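Local coordinates for uncharacterized protein (Bacteroides uniformis, PDB 4Q53) that is of unknown function but adopts a cystatin-like fold of the NTF2 clan, whose members often bind small ligands in a pocket, a role not established here, at residues N3-E6 and G7-A11. Sequence-based numbering, arbitrary orientation.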
ATOM      1  N   ASN A   3       4.558  14.743  -2.050  1.00 37.74           N
ATOM      2  CA  ASN A   3       3.591  14.387  -1.011  1.00 35.42           C
ATOM      3  C   ASN A   3       3.688  12.914  -0.593  1.00 29.09           C
ATOM      4  O   ASN A   3       2.692  12.304  -0.253  1.00 29.41           O
ATOM      5  CB  ASN A   3       2.166  14.686  -1.486  1.00 39.83           C
ATOM      6  CG  ASN A   3       1.156  14.677  -0.348  1.00 43.65           C
ATOM      7  OD1 ASN A   3       1.503  14.942   0.802  1.00 45.92           O
ATOM      8  ND2 ASN A   3      -0.096  14.362  -0.665  1.00 43.97           N
ATOM      9  N   VAL A   4       4.897  12.368  -0.623  1.00 27.19           N
ATOM     10  CA  VAL A   4       5.142  10.984  -0.269  1.00 27.95           C
ATOM     11  C   VAL A   4       5.960  10.969   1.018  1.00 27.70           C
ATOM     12  O   VAL A   4       6.965  11.681   1.110  1.00 29.91           O
ATOM     13  CB  VAL A   4       5.921  10.276  -1.397  1.00 29.82           C
ATOM     14  CG1 VAL A   4       6.302   8.862  -0.988  1.00 31.68           C
ATOM     15  CG2 VAL A   4       5.098  10.264  -2.680  1.00 29.47           C
ATOM     16  N   PRO A   5       5.569  10.135   2.004  1.00 26.10           N
ATOM     17  CA  PRO A   5       4.549   9.076   1.981  1.00 23.55           C
ATOM     18  C   PRO A   5       3.200   9.475   2.564  1.00 19.89           C
ATOM     19  O   PRO A   5       2.325   8.636   2.714  1.00 20.14           O
ATOM     20  CB  PRO A   5       5.190   8.005   2.848  1.00 24.53           C
ATOM     21  CG  PRO A   5       5.862   8.780   3.891  1.00 25.19           C
ATOM     22  CD  PRO A   5       6.349  10.065   3.250  1.00 27.30           C
ATOM     23  N   GLU A   6       3.018  10.755   2.862  1.00 20.37           N
ATOM     24  CA  GLU A   6       1.781  11.244   3.454  1.00 20.00           C
ATOM     25  C   GLU A   6       0.558  10.861   2.611  1.00 19.19           C
ATOM     26  O   GLU A   6      -0.474  10.464   3.137  1.00 18.56           O
ATOM     27  CB  GLU A   6       1.831  12.782   3.591  1.00 24.21           C
ATOM     28  CG  GLU A   6       2.925  13.329   4.509  1.00 30.65           C
ATOM     29  CD  GLU A   6       4.347  13.228   3.933  1.00 34.80           C
ATOM     30  OE1 GLU A   6       4.520  13.226   2.687  1.00 34.32           O
ATOM     31  OE2 GLU A   6       5.302  13.152   4.742  1.00 39.67           O
ATOM     32  N   GLY A   7       0.668  11.015   1.295  1.00 19.43           N
ATOM     33  CA  GLY A   7      -0.440  10.690   0.413  1.00 20.14           C
ATOM     34  C   GLY A   7      -0.810   9.209   0.425  1.00 18.18           C
ATOM     35  O   GLY A   7      -1.988   8.848   0.358  1.00 19.46           O
ATOM     36  N   VAL A   8       0.195   8.343   0.517  1.00 17.71           N
ATOM     37  CA  VAL A   8      -0.049   6.900   0.560  1.00 16.55           C
ATOM     38  C   VAL A   8      -0.681   6.537   1.897  1.00 15.23           C
ATOM     39  O   VAL A   8      -1.634   5.774   1.962  1.00 15.36           O
ATOM     40  CB  VAL A   8       1.268   6.122   0.372  1.00 16.04           C
ATOM     41  CG1 VAL A   8       1.103   4.643   0.684  1.00 16.79           C
ATOM     42  CG2 VAL A   8       1.776   6.315  -1.047  1.00 18.47           C
ATOM     43  N   ILE A   9      -0.148   7.092   2.971  1.00 15.57           N
ATOM     44  CA  ILE A   9      -0.703   6.837   4.283  1.00 15.82           C
ATOM     45  C   ILE A   9      -2.168   7.277   4.313  1.00 16.42           C
ATOM     46  O   ILE A   9      -3.033   6.571   4.842  1.00 16.24           O
ATOM     47  CB  ILE A   9       0.132   7.551   5.363  1.00 17.57           C
ATOM     48  CG1 ILE A   9       1.515   6.903   5.427  1.00 18.12           C
ATOM     49  CG2 ILE A   9      -0.548   7.502   6.717  1.00 16.71           C
ATOM     50  CD1 ILE A   9       2.512   7.680   6.260  1.00 19.26           C
ATOM     51  N   GLY A  10      -2.450   8.455   3.766  1.00 17.02           N
ATOM     52  CA  GLY A  10      -3.812   8.955   3.736  1.00 17.14           C
ATOM     53  C   GLY A  10      -4.732   8.061   2.923  1.00 17.31           C
ATOM     54  O   GLY A  10      -5.884   7.831   3.300  1.00 17.61           O
ATOM     55  N   ALA A  11      -4.235   7.563   1.798  1.00 17.40           N
ATOM     56  CA  ALA A  11      -5.023   6.675   0.959  1.00 17.71           C
ATOM     57  C   ALA A  11      -5.400   5.403   1.700  1.00 16.56           C
ATOM     58  O   ALA A  11      -6.528   4.922   1.585  1.00 18.04           O
ATOM     59  CB  ALA A  11      -4.271   6.343  -0.308  1.00 18.07           C
TER
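Ile9 turns CG1 anti to its own carbonyl carbon (chi1 -67°) and keeps the chain extended beyond it, which carries CD1 back toward the ring of Pro5, one helical turn earlier. This is the N-terminal start of helix 6-14 in a cystatin-like fold, with Pro5 as the N-cap residue. The apolar part of the contact is modest: Pro5 CG lies 4.2 Å from Ile9 CD1, an ordinary van der Waals approach. Closer still, Ile9 CG1 sits 3.3 Å from Pro5 O, alongside the carbonyl that also receives the backbone N-H of Ile9. That bond, Ile9 N to Pro5 O, measures 2.9 Å and is nearly straight at the hydrogen (172°), evidence that the cap carbonyl already belongs to the helical bonding pattern. One residue on, Gly10 N donates to Glu6 O at 2.9 Å.

The peptide bond between Val4 and Pro5 is cis. Separately, Asn3 O, two residues before the N-cap, accepts a hydrogen bond from Gly7 N, in the first turn, at 2.9 Å. The main chain of Asn3 thus satisfies a first-turn N-H, while its side-chain amide makes a weak hydrogen bond through ND2 to Tyr23 OH.

Outward from this turn, Pro5 touches Gln65 of strand 57-67, where Ile9 also meets Phe60 and Val62; buried Val8 packs on Leu20, Tyr23 and Phe91. These neighbours place the first turn of the helix between the sheet and helix 17-20. With CG of Asn3 anti to the backbone N (chi1 -165°), the amide reaches beside Gly7, and ND2 comes within 3.8 Å of Gly7 CA.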